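Local atomic coordinates of ATP-dependent 6-phosphofructokinase isozyme 2 (Escherichia coli, PDB entry 3UQD), a protein that catalyses the magnesium-dependent, ATP-driven phosphorylation of D-fructose 6-phosphate to fructose 1,6-bisphosphate, the first committing step of glycolysis, as a homodimer. Residues E182-N187 against G216-V221; I239-P244 against M275-V280; S15-P20 against L28-P33. One frame throughout, in Å; residues are numbered along the deposited sequence.

Interactions 1 and 2 are neighbours on the nucleotide side of the subunit, their centres 16 Å apart. They touch where CE of M275 lies 4.1 Å from L183 CD2, and both reach the same ATP: K185 and N187 of interaction 1 bind its beta-phosphate, while P243 and V280 of interaction 2 lie beside its adenine and ribose. N187 also contacts the second, inhibitory ATP. Interaction 3 belongs to the separate small sheet, its centre 39 Å from that of interaction 1 and 36 Å from that of interaction 2, and its R29 grips a phosphate of the fructose bisphosphate bound mainly by another subunit. Nucleotide and sugar-phosphate contacts thus fall on different parts of the fold.

Interaction 1 (E182-N187 against G216-V221); sequences ELVKPN and GKAKRV. With ATP (adenosine-5'-triphosphate), chain E; ATP (adenosine-5'-triphosphate), chain M.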
loop_
_atom_site.group_PDB
_atom_site.type_symbol
_atom_site.label_atom_id
_atom_site.label_comp_id
_atom_site.label_asym_id
_atom_site.label_seq_id
_atom_site.Cartn_x
_atom_site.Cartn_y
_atom_site.Cartn_z
ATOM N N GLU A 182 13.681 -11.573 -36.719
ATOM C CA GLU A 182 13.287 -12.981 -36.730
ATOM C C GLU A 182 12.128 -13.265 -35.775
ATOM O O GLU A 182 11.286 -14.118 -36.050
ATOM C CB GLU A 182 14.481 -13.872 -36.368
ATOM C CG GLU A 182 15.637 -13.798 -37.346
ATOM C CD GLU A 182 15.480 -14.742 -38.523
ATOM O OE1 GLU A 182 16.194 -14.551 -39.529
ATOM O OE2 GLU A 182 14.651 -15.676 -38.445
ATOM N N LEU A 183 12.095 -12.550 -34.655
ATOM C CA LEU A 183 11.123 -12.816 -33.589
ATOM C C LEU A 183 11.083 -11.662 -32.590
ATOM O O LEU A 183 12.125 -11.163 -32.165
ATOM C CB LEU A 183 11.468 -14.137 -32.877
ATOM C CG LEU A 183 10.658 -14.768 -31.726
ATOM C CD1 LEU A 183 10.954 -14.125 -30.384
ATOM C CD2 LEU A 183 9.165 -14.757 -31.988
ATOM N N VAL A 184 9.878 -11.232 -32.229
ATOM C CA VAL A 184 9.694 -10.307 -31.117
ATOM C C VAL A 184 8.687 -10.878 -30.122
ATOM O O VAL A 184 7.741 -11.572 -30.509
ATOM C CB VAL A 184 9.235 -8.909 -31.578
ATOM C CG1 VAL A 184 10.388 -8.154 -32.226
ATOM C CG2 VAL A 184 8.042 -9.012 -32.528
ATOM N N LYS A 185 8.907 -10.608 -28.838
ATOM C CA LYS A 185 7.979 -11.056 -27.805
ATOM C C LYS A 185 7.457 -9.884 -26.984
ATOM O O LYS A 185 7.931 -9.634 -25.874
ATOM C CB LYS A 185 8.624 -12.090 -26.871
ATOM C CG LYS A 185 7.610 -12.816 -25.973
ATOM C CD LYS A 185 8.177 -13.149 -24.591
ATOM C CE LYS A 185 8.401 -11.898 -23.750
ATOM N NZ LYS A 185 7.161 -11.062 -23.628
ATOM N N PRO A 186 6.480 -9.148 -27.523
ATOM C CA PRO A 186 5.881 -8.124 -26.668
ATOM C C PRO A 186 4.816 -8.764 -25.786
ATOM O O PRO A 186 4.175 -9.720 -26.216
ATOM C CB PRO A 186 5.243 -7.166 -27.675
ATOM C CG PRO A 186 4.877 -8.049 -28.846
ATOM C CD PRO A 186 5.923 -9.146 -28.890
ATOM N N ASN A 187 4.650 -8.274 -24.563
ATOM C CA ASN A 187 3.486 -8.653 -23.774
ATOM C C ASN A 187 2.332 -7.765 -24.217
ATOM O O ASN A 187 2.516 -6.936 -25.105
ATOM C CB ASN A 187 3.752 -8.553 -22.259
ATOM C CG ASN A 187 4.145 -7.151 -21.807
ATOM O OD1 ASN A 187 3.985 -6.176 -22.532
ATOM N ND2 ASN A 187 4.657 -7.052 -20.584
ATOM N N GLY A 216 6.141 -6.643 -42.617
ATOM C CA GLY A 216 7.523 -7.047 -42.813
ATOM C C GLY A 216 8.445 -6.710 -41.652
ATOM O O GLY A 216 9.639 -7.012 -41.693
ATOM N N LYS A 217 7.898 -6.093 -40.609
ATOM C CA LYS A 217 8.707 -5.668 -39.468
ATOM C C LYS A 217 9.350 -6.842 -38.731
ATOM O O LYS A 217 10.485 -6.738 -38.262
ATOM C CB LYS A 217 7.882 -4.815 -38.505
ATOM C CG LYS A 217 7.422 -3.495 -39.097
ATOM C CD LYS A 217 6.618 -2.692 -38.089
ATOM C CE LYS A 217 6.007 -1.458 -38.730
ATOM N NZ LYS A 217 7.047 -0.606 -39.370
ATOM N N ALA A 218 8.626 -7.955 -38.632
ATOM C CA ALA A 218 9.172 -9.173 -38.041
ATOM C C ALA A 218 8.515 -10.409 -38.644
ATOM O O ALA A 218 7.330 -10.391 -38.961
ATOM C CB ALA A 218 9.005 -9.163 -36.522
ATOM N N LYS A 219 9.293 -11.479 -38.797
ATOM C CA LYS A 219 8.795 -12.725 -39.372
ATOM C C LYS A 219 7.910 -13.476 -38.383
ATOM O O LYS A 219 7.009 -14.214 -38.771
ATOM C CB LYS A 219 9.957 -13.623 -39.791
ATOM C CG LYS A 219 11.048 -12.922 -40.596
ATOM C CD LYS A 219 12.163 -13.903 -40.954
ATOM C CE LYS A 219 13.470 -13.186 -41.286
ATOM N NZ LYS A 219 13.360 -12.285 -42.466
ATOM N N ARG A 220 8.182 -13.293 -37.098
ATOM C CA ARG A 220 7.405 -13.957 -36.056
ATOM C C ARG A 220 7.078 -12.990 -34.939
ATOM O O ARG A 220 7.938 -12.237 -34.476
ATOM C CB ARG A 220 8.168 -15.147 -35.476
ATOM C CG ARG A 220 8.584 -16.195 -36.492
ATOM C CD ARG A 220 9.550 -17.191 -35.875
ATOM N NE ARG A 220 10.168 -18.042 -36.883
ATOM C CZ ARG A 220 11.200 -17.676 -37.635
ATOM N NH1 ARG A 220 11.733 -16.468 -37.497
ATOM N NH2 ARG A 220 11.701 -18.520 -38.527
ATOM N N VAL A 221 5.825 -13.009 -34.512
ATOM C CA VAL A 221 5.411 -12.244 -33.354
ATOM C C VAL A 221 4.740 -13.190 -32.380
ATOM O O VAL A 221 3.735 -13.826 -32.701
ATOM C CB VAL A 221 4.442 -11.101 -33.717
ATOM C CG1 VAL A 221 3.955 -10.402 -32.455
ATOM C CG2 VAL A 221 5.116 -10.101 -34.648
HETATM P PG ATP E . 8.411 -10.234 -17.648
HETATM O O1G ATP E . 9.131 -11.174 -16.671
HETATM O O2G ATP E . 9.505 -9.558 -18.402
HETATM O O3G ATP E . 7.535 -9.239 -16.927
HETATM P PB ATP E . 6.597 -10.578 -19.718
HETATM O O1B ATP E . 7.455 -9.897 -20.821
HETATM O O2B ATP E . 5.581 -9.540 -19.117
HETATM O O3B ATP E . 7.534 -11.128 -18.551
HETATM P PA ATP E . 4.635 -12.513 -19.577
HETATM O O1A ATP E . 4.245 -11.771 -18.327
HETATM O O2A ATP E . 3.431 -12.668 -20.508
HETATM O O3A ATP E . 5.803 -11.815 -20.284
HETATM O "O5'" ATP E . 5.163 -13.965 -19.117
HETATM C "C5'" ATP E . 5.629 -14.839 -20.083
HETATM C "C4'" ATP E . 5.207 -16.229 -19.983
HETATM O "O4'" ATP E . 5.373 -16.647 -18.612
HETATM C "C3'" ATP E . 3.766 -16.382 -20.213
HETATM O "O3'" ATP E . 3.479 -16.494 -21.551
HETATM C "C2'" ATP E . 3.481 -17.622 -19.490
HETATM O "O2'" ATP E . 3.956 -18.691 -20.205
HETATM C "C1'" ATP E . 4.283 -17.466 -18.257
HETATM N N9 ATP E . 3.518 -16.855 -17.177
HETATM C C8 ATP E . 3.569 -15.552 -16.838
HETATM N N7 ATP E . 2.711 -15.366 -15.813
HETATM C C5 ATP E . 2.121 -16.540 -15.507
HETATM C C6 ATP E . 1.181 -16.937 -14.547
HETATM N N6 ATP E . 0.611 -15.941 -13.575
HETATM N N1 ATP E . 0.797 -18.230 -14.511
HETATM C C2 ATP E . 1.305 -19.130 -15.367
HETATM N N3 ATP E . 2.206 -18.775 -16.287
HETATM C C4 ATP E . 2.633 -17.505 -16.381
HETATM P PG ATP M . 6.302 -5.338 -17.488
HETATM O O1G ATP M . 6.596 -6.774 -17.783
HETATM O O2G ATP M . 7.641 -4.616 -17.314
HETATM O O3G ATP M . 5.480 -4.715 -18.581
HETATM P PB ATP M . 5.807 -6.383 -15.050
HETATM O O1B ATP M . 6.908 -5.828 -14.051
HETATM O O2B ATP M . 6.242 -7.720 -15.695
HETATM O O3B ATP M . 5.560 -5.272 -16.151
HETATM P PA ATP M . 3.476 -5.444 -14.144
HETATM O O1A ATP M . 3.839 -4.629 -12.927
HETATM O O2A ATP M . 3.451 -4.579 -15.412
HETATM O O3A ATP M . 4.484 -6.571 -14.253
HETATM O "O5'" ATP M . 2.040 -6.108 -13.872
HETATM C "C5'" ATP M . 1.960 -7.164 -12.995
HETATM C "C4'" ATP M . 1.977 -6.853 -11.576
HETATM O "O4'" ATP M . 2.340 -5.463 -11.394
HETATM C "C3'" ATP M . 0.617 -7.013 -11.049
HETATM O "O3'" ATP M . 0.677 -7.650 -9.836
HETATM C "C2'" ATP M . 0.131 -5.643 -10.865
HETATM O "O2'" ATP M . -0.727 -5.596 -9.805
HETATM C "C1'" ATP M . 1.368 -4.904 -10.546
HETATM N N9 ATP M . 1.225 -3.455 -10.658
HETATM C C8 ATP M . 1.589 -2.707 -11.712
HETATM N N7 ATP M . 1.295 -1.418 -11.426
HETATM C C5 ATP M . 0.750 -1.351 -10.194
HETATM C C6 ATP M . 0.265 -0.306 -9.395
HETATM N N6 ATP M . 0.292 1.117 -9.883
HETATM N N1 ATP M . -0.228 -0.599 -8.176
HETATM C C2 ATP M . -0.258 -1.868 -7.728
HETATM N N3 ATP M . 0.198 -2.882 -8.469
HETATM C C4 ATP M . 0.703 -2.660 -9.694
#
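NH1 of R220 is shared by two oxygens of E182, bonding to the backbone O at 2.8 Å and to carboxylate OE2 at 3.2 Å. The carbonyl oxygen lies almost exactly in the guanidinium plane, whereas OE2 takes its bond on the anti side as part of a salt bridge. With its chain extended from CG to NE, R220 runs alongside E182, and the carboxylate and guanidinium planes stand only 23° apart. E182 bends at chi2 (-86°), which turns its carboxylate back toward R220; OE1 meets the methylene CE of K219 at 3.5 Å. The positive charges of R220 and K219 would probably stabilise the ionised carboxylate.

V184 N donates to R220 O at 3.1 Å, and L183 CA sends a CA-H...O contact to that same oxygen. L183 CD2 packs on R220 CB at 3.6 Å, the two side chains crossing at about a right angle. V184 CG2 packs against both V221 CG2, 3.8 Å away, and A218 CB.

Beyond the bridge of V184 with V221, K185 NZ bonds ATP O1B at 3.1 Å, and N187 ND2 spans O2B of this ATP and O3G of the second one. N187 OD1 caps helix 188-195 through E190 N. Strand 183-184, the last of the parallel run, bridged here to the start of 221-224, delivers its C-terminal end to the nucleotide site, as in the ribokinase fold.

Interaction 2 (I239-P244 against M275-V280); sequences IQVVPP and MVRFGV. With ATP (adenosine-5'-triphosphate), chain E.
Beside the adenosine pocket, strand 238-241 of the three-stranded antiparallel sheet lies over helix 272-286, and mostly valine side chains join the two without hydrogen bonds. The axes of 239-241 and 275-280 run nearly parallel, 21° apart and 8.5 Å at their closest. V241 sits at the middle of the contact and divides its two methyls: CG2 meets V276 CG1 at 3.7 Å and also rests on the aliphatic CG of R277, whereas CG1 meets V280 CG2 at 3.8 Å. With CG1 anti to the backbone N (chi1 174°), V241 presents one branch to each of these successive helical turns. Two residues back along the strand, I239 and V276 lie side by side pointing opposite ways, CG2 to CG2 3.7 Å.

Past the strand, the P243 ring crosses V280 at about a right angle, CG to CG1 3.8 Å. Both reach the ligand: P243 CG is 4.0 Å from adenine N3 of ATP, and V280 CG1 is 3.7 Å from the ribose O2'. S284 and G229 hydrogen-bond to the same nucleotide. Such a wall, with a proline from the loop and a valine from the helix, lines the ATP site of this PfkB-family kinase.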
loop_
_atom_site.group_PDB
_atom_site.type_symbol
_atom_site.label_atom_id
_atom_site.label_comp_id
_atom_site.label_asym_id
_atom_site.label_seq_id
_atom_site.Cartn_x
_atom_site.Cartn_y
_atom_site.Cartn_z
ATOM N N ILE A 239 -1.051 -19.664 -33.659
ATOM C CA ILE A 239 -1.210 -20.651 -32.601
ATOM C C ILE A 239 -1.335 -19.998 -31.229
ATOM O O ILE A 239 -0.643 -19.025 -30.913
ATOM C CB ILE A 239 -0.061 -21.682 -32.594
ATOM C CG1 ILE A 239 -0.294 -22.719 -31.492
ATOM C CG2 ILE A 239 1.278 -20.988 -32.430
ATOM C CD1 ILE A 239 0.876 -23.620 -31.226
ATOM N N GLN A 240 -2.241 -20.535 -30.422
ATOM C CA GLN A 240 -2.429 -20.054 -29.068
ATOM C C GLN A 240 -2.171 -21.200 -28.107
ATOM O O GLN A 240 -2.623 -22.326 -28.329
ATOM C CB GLN A 240 -3.838 -19.486 -28.883
ATOM C CG GLN A 240 -3.996 -18.657 -27.615
ATOM C CD GLN A 240 -5.320 -17.918 -27.551
ATOM O OE1 GLN A 240 -6.261 -18.234 -28.287
ATOM N NE2 GLN A 240 -5.400 -16.921 -26.672
ATOM N N VAL A 241 -1.426 -20.910 -27.047
ATOM C CA VAL A 241 -1.026 -21.926 -26.082
ATOM C C VAL A 241 -1.282 -21.422 -24.666
ATOM O O VAL A 241 -0.802 -20.353 -24.284
ATOM C CB VAL A 241 0.471 -22.284 -26.233
ATOM C CG1 VAL A 241 0.923 -23.229 -25.119
ATOM C CG2 VAL A 241 0.744 -22.886 -27.606
ATOM N N VAL A 242 -2.061 -22.181 -23.904
ATOM C CA VAL A 242 -2.340 -21.846 -22.511
ATOM C C VAL A 242 -1.509 -22.758 -21.588
ATOM O O VAL A 242 -1.345 -23.945 -21.867
ATOM C CB VAL A 242 -3.872 -21.945 -22.210
ATOM C CG1 VAL A 242 -4.356 -23.391 -22.255
ATOM C CG2 VAL A 242 -4.231 -21.284 -20.873
ATOM N N PRO A 243 -0.942 -22.198 -20.505
ATOM C CA PRO A 243 -0.207 -23.015 -19.534
ATOM C C PRO A 243 -1.157 -23.950 -18.793
ATOM O O PRO A 243 -2.355 -23.673 -18.762
ATOM C CB PRO A 243 0.355 -21.972 -18.556
ATOM C CG PRO A 243 0.294 -20.684 -19.270
ATOM C CD PRO A 243 -0.899 -20.773 -20.155
ATOM N N PRO A 244 -0.636 -25.041 -18.205
ATOM C CA PRO A 244 -1.449 -25.980 -17.415
ATOM C C PRO A 244 -1.935 -25.330 -16.118
ATOM O O PRO A 244 -1.314 -24.369 -15.656
ATOM C CB PRO A 244 -0.463 -27.109 -17.074
ATOM C CG PRO A 244 0.736 -26.880 -17.933
ATOM C CD PRO A 244 0.784 -25.421 -18.222
ATOM N N MET A 275 7.796 -23.939 -31.089
ATOM C CA MET A 275 8.449 -22.785 -30.498
ATOM C C MET A 275 7.582 -22.111 -29.439
ATOM O O MET A 275 8.061 -21.738 -28.362
ATOM C CB MET A 275 8.800 -21.774 -31.584
ATOM C CG MET A 275 9.637 -20.622 -31.088
ATOM S SD MET A 275 9.750 -19.341 -32.341
ATOM C CE MET A 275 8.070 -18.728 -32.331
ATOM N N VAL A 276 6.305 -21.937 -29.754
ATOM C CA VAL A 276 5.399 -21.277 -28.826
ATOM C C VAL A 276 5.118 -22.149 -27.606
ATOM O O VAL A 276 5.084 -21.652 -26.479
ATOM C CB VAL A 276 4.080 -20.886 -29.502
ATOM C CG1 VAL A 276 3.157 -20.209 -28.500
ATOM C CG2 VAL A 276 4.352 -19.967 -30.684
ATOM N N ARG A 277 4.917 -23.444 -27.837
ATOM C CA ARG A 277 4.660 -24.394 -26.756
ATOM C C ARG A 277 5.816 -24.454 -25.765
ATOM O O ARG A 277 5.598 -24.531 -24.553
ATOM C CB ARG A 277 4.403 -25.797 -27.317
ATOM C CG ARG A 277 3.019 -25.993 -27.913
ATOM C CD ARG A 277 2.869 -27.399 -28.482
ATOM N NE ARG A 277 1.477 -27.747 -28.734
ATOM C CZ ARG A 277 1.083 -28.814 -29.423
ATOM N NH1 ARG A 277 -0.210 -29.054 -29.597
ATOM N NH2 ARG A 277 1.981 -29.638 -29.941
ATOM N N PHE A 278 7.040 -24.429 -26.292
ATOM C CA PHE A 278 8.248 -24.497 -25.470
ATOM C C PHE A 278 8.459 -23.190 -24.715
ATOM O O PHE A 278 8.942 -23.185 -23.581
ATOM C CB PHE A 278 9.481 -24.814 -26.333
ATOM C CG PHE A 278 10.637 -25.418 -25.565
ATOM C CD1 PHE A 278 10.458 -26.562 -24.798
ATOM C CD2 PHE A 278 11.906 -24.861 -25.637
ATOM C CE1 PHE A 278 11.518 -27.131 -24.100
ATOM C CE2 PHE A 278 12.970 -25.423 -24.947
ATOM C CZ PHE A 278 12.776 -26.563 -24.174
ATOM N N GLY A 279 8.095 -22.081 -25.347
ATOM C CA GLY A 279 8.240 -20.777 -24.726
ATOM C C GLY A 279 7.328 -20.634 -23.522
ATOM O O GLY A 279 7.726 -20.116 -22.474
ATOM N N VAL A 280 6.092 -21.092 -23.689
ATOM C CA VAL A 280 5.105 -21.096 -22.617
ATOM C C VAL A 280 5.536 -22.080 -21.547
ATOM O O VAL A 280 5.397 -21.806 -20.356
ATOM C CB VAL A 280 3.690 -21.455 -23.137
ATOM C CG1 VAL A 280 2.730 -21.729 -21.982
ATOM C CG2 VAL A 280 3.149 -20.340 -24.033
HETATM P PG ATP E . 8.411 -10.234 -17.648
HETATM O O1G ATP E . 9.131 -11.174 -16.671
HETATM O O2G ATP E . 9.505 -9.558 -18.402
HETATM O O3G ATP E . 7.535 -9.239 -16.927
HETATM P PB ATP E . 6.597 -10.578 -19.718
HETATM O O1B ATP E . 7.455 -9.897 -20.821
HETATM O O2B ATP E . 5.581 -9.540 -19.117
HETATM O O3B ATP E . 7.534 -11.128 -18.551
HETATM P PA ATP E . 4.635 -12.513 -19.577
HETATM O O1A ATP E . 4.245 -11.771 -18.327
HETATM O O2A ATP E . 3.431 -12.668 -20.508
HETATM O O3A ATP E . 5.803 -11.815 -20.284
HETATM O "O5'" ATP E . 5.163 -13.965 -19.117
HETATM C "C5'" ATP E . 5.629 -14.839 -20.083
HETATM C "C4'" ATP E . 5.207 -16.229 -19.983
HETATM O "O4'" ATP E . 5.373 -16.647 -18.612
HETATM C "C3'" ATP E . 3.766 -16.382 -20.213
HETATM O "O3'" ATP E . 3.479 -16.494 -21.551
HETATM C "C2'" ATP E . 3.481 -17.622 -19.490
HETATM O "O2'" ATP E . 3.956 -18.691 -20.205
HETATM C "C1'" ATP E . 4.283 -17.466 -18.257
HETATM N N9 ATP E . 3.518 -16.855 -17.177
HETATM C C8 ATP E . 3.569 -15.552 -16.838
HETATM N N7 ATP E . 2.711 -15.366 -15.813
HETATM C C5 ATP E . 2.121 -16.540 -15.507
HETATM C C6 ATP E . 1.181 -16.937 -14.547
HETATM N N6 ATP E . 0.611 -15.941 -13.575
HETATM N N1 ATP E . 0.797 -18.230 -14.511
HETATM C C2 ATP E . 1.305 -19.130 -15.367
HETATM N N3 ATP E . 2.206 -18.775 -16.287
HETATM C C4 ATP E . 2.633 -17.505 -16.381
#

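Interaction 3 (S15-P20 against L28-P33); sequences SATITP and LRCTAP. With FBP (1,6-di-O-phosphono-beta-D-fructofuranose), chain N.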
loop_
_atom_site.group_PDB
_atom_site.type_symbol
_atom_site.label_atom_id
_atom_site.label_comp_id
_atom_site.label_asym_id
_atom_site.label_seq_id
_atom_site.Cartn_x
_atom_site.Cartn_y
_atom_site.Cartn_z
ATOM N N SER A 15 21.139 -7.725 -6.265
ATOM C CA SER A 15 21.253 -8.146 -4.880
ATOM C C SER A 15 19.870 -8.427 -4.291
ATOM O O SER A 15 18.909 -7.702 -4.550
ATOM C CB SER A 15 21.985 -7.090 -4.058
ATOM O OG SER A 15 21.286 -5.865 -4.101
ATOM N N ALA A 16 19.776 -9.491 -3.505
ATOM C CA ALA A 16 18.509 -9.883 -2.912
ATOM C C ALA A 16 18.647 -9.929 -1.401
ATOM O O ALA A 16 19.600 -10.508 -0.884
ATOM C CB ALA A 16 18.071 -11.237 -3.450
ATOM N N THR A 17 17.699 -9.311 -0.700
ATOM C CA THR A 17 17.714 -9.275 0.757
ATOM C C THR A 17 16.350 -9.652 1.339
ATOM O O THR A 17 15.342 -9.647 0.630
ATOM C CB THR A 17 18.126 -7.889 1.279
ATOM O OG1 THR A 17 18.182 -7.912 2.709
ATOM C CG2 THR A 17 17.128 -6.833 0.843
ATOM N N ILE A 18 16.324 -9.984 2.625
ATOM C CA ILE A 18 15.081 -10.358 3.300
ATOM C C ILE A 18 14.818 -9.461 4.516
ATOM O O ILE A 18 15.720 -9.191 5.309
ATOM C CB ILE A 18 15.098 -11.847 3.736
ATOM C CG1 ILE A 18 15.144 -12.764 2.512
ATOM C CG2 ILE A 18 13.880 -12.183 4.589
ATOM C CD1 ILE A 18 15.135 -14.240 2.861
ATOM N N THR A 19 13.581 -8.989 4.648
ATOM C CA THR A 19 13.200 -8.162 5.787
ATOM C C THR A 19 11.824 -8.588 6.314
ATOM O O THR A 19 10.946 -8.958 5.537
ATOM C CB THR A 19 13.245 -6.654 5.435
ATOM O OG1 THR A 19 13.235 -5.874 6.636
ATOM C CG2 THR A 19 12.073 -6.255 4.549
ATOM N N PRO A 20 11.639 -8.567 7.644
ATOM C CA PRO A 20 10.403 -9.114 8.218
ATOM C C PRO A 20 9.165 -8.291 7.882
ATOM O O PRO A 20 8.110 -8.862 7.591
ATOM C CB PRO A 20 10.673 -9.097 9.727
ATOM C CG PRO A 20 11.730 -8.062 9.913
ATOM C CD PRO A 20 12.585 -8.126 8.684
ATOM N N LEU A 28 14.132 -0.547 8.317
ATOM C CA LEU A 28 13.820 -1.928 7.965
ATOM C C LEU A 28 15.111 -2.744 7.940
ATOM O O LEU A 28 15.886 -2.655 6.994
ATOM C CB LEU A 28 13.110 -2.004 6.613
ATOM C CG LEU A 28 11.933 -1.047 6.403
ATOM C CD1 LEU A 28 11.291 -1.272 5.046
ATOM C CD2 LEU A 28 10.907 -1.192 7.518
ATOM N N ARG A 29 15.338 -3.522 8.996
ATOM C CA ARG A 29 16.542 -4.340 9.122
ATOM C C ARG A 29 16.537 -5.471 8.098
ATOM O O ARG A 29 15.639 -6.317 8.092
ATOM C CB ARG A 29 16.658 -4.905 10.541
ATOM C CG ARG A 29 16.726 -3.847 11.642
ATOM C CD ARG A 29 18.102 -3.173 11.723
ATOM N NE ARG A 29 18.104 -2.041 12.653
ATOM C CZ ARG A 29 19.128 -1.207 12.822
ATOM N NH1 ARG A 29 20.245 -1.366 12.126
ATOM N NH2 ARG A 29 19.035 -0.210 13.687
ATOM N N CYS A 30 17.540 -5.473 7.227
ATOM C CA CYS A 30 17.614 -6.436 6.138
ATOM C C CYS A 30 18.818 -7.357 6.289
ATOM O O CYS A 30 19.843 -6.965 6.842
ATOM C CB CYS A 30 17.684 -5.703 4.799
ATOM S SG CYS A 30 16.193 -4.776 4.365
ATOM N N THR A 31 18.695 -8.584 5.793
ATOM C CA THR A 31 19.785 -9.546 5.889
ATOM C C THR A 31 20.841 -9.274 4.827
ATOM O O THR A 31 20.594 -8.545 3.863
ATOM C CB THR A 31 19.288 -10.996 5.750
ATOM O OG1 THR A 31 18.804 -11.211 4.425
ATOM C CG2 THR A 31 18.173 -11.275 6.749
ATOM N N ALA A 32 22.021 -9.855 5.016
ATOM C CA ALA A 32 23.131 -9.654 4.095
ATOM C C ALA A 32 22.734 -10.135 2.710
ATOM O O ALA A 32 22.269 -11.264 2.549
ATOM C CB ALA A 32 24.365 -10.380 4.586
ATOM N N PRO A 33 22.910 -9.269 1.703
ATOM C CA PRO A 33 22.381 -9.500 0.355
ATOM C C PRO A 33 23.046 -10.648 -0.403
ATOM O O PRO A 33 24.267 -10.794 -0.377
ATOM C CB PRO A 33 22.642 -8.168 -0.355
ATOM C CG PRO A 33 23.782 -7.570 0.378
ATOM C CD PRO A 33 23.613 -7.981 1.811
HETATM P P1 FBP N . 18.921 7.552 11.998
HETATM O O1P FBP N . 19.471 6.648 13.076
HETATM O O2P FBP N . 17.499 7.169 11.687
HETATM O O3P FBP N . 18.929 9.068 12.473
HETATM O O1 FBP N . 19.756 7.445 10.654
HETATM C C1 FBP N . 21.178 7.479 10.668
HETATM C C2 FBP N . 21.926 6.313 10.081
HETATM O O2 FBP N . 23.206 6.316 10.651
HETATM C C3 FBP N . 21.984 6.230 8.624
HETATM O O3 FBP N . 22.909 7.115 8.129
HETATM C C4 FBP N . 22.439 4.876 8.474
HETATM O O4 FBP N . 22.161 4.397 7.187
HETATM C C5 FBP N . 21.629 4.184 9.452
HETATM O O5 FBP N . 21.294 5.139 10.454
HETATM C C6 FBP N . 22.341 3.081 10.120
HETATM O O6 FBP N . 21.533 2.361 11.006
HETATM P P2 FBP N . 22.096 1.672 12.300
HETATM O O4P FBP N . 22.609 0.304 11.897
HETATM O O5P FBP N . 23.341 2.529 12.822
HETATM O O6P FBP N . 21.013 1.564 13.355
HETATM O O HOH W 1 19.955 -12.309 1.934
#
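T17 OG1 donates to T31 O at 2.7 Å, the shortest polar tie between 15-20 and 28-33, with the donor tilted 18° from the carbonyl plane; its placement anti to the backbone N (chi1 -178°) turns the oxygen toward 28-33. T17 OG1 also lies 3.1 Å from C30 CB, so it is packed as well as bonded. Two residues on, T19 OG1 stands 2.8 Å from R29 O, though its proton may go to another acceptor instead. With an alanine in place of T17, T31 O would probably be left without this donor and a gap would probably open beside C30 CB.

Backbone bonding is sparse. T31 N donates to I18 O at 3.1 Å, and I18 N returns a weak bond to the T31 side-chain oxygen. CA-H...O contacts add to this: C30 CA to the same I18 O, and P33 CA to A16 O. A water joins A32 O and T31 OG1, with a weak bond to A16 O.

These segments run in roughly opposite directions in the small beta lid that PfkB-family sugar kinases set over their substrate site. Strand 12-19 pairs with 91-97, while L28 and R29 continue the sheet in parallel with a strand of the third subunit.

Apolar contacts are few: T19 CB rests on C30 SG at 3.7 Å, and S15 CB meets P33 CB at 3.9 Å. Charge is concentrated at R29, whose side chain leads away from 15-20 to the fructose bisphosphate. NH2 bonds O6P at 2.7 Å and NH1 bonds O4P at 2.9 Å, a two-pronged grip on one phosphate, while D14, N92 and R105 of the third subunit also bond to the ligand.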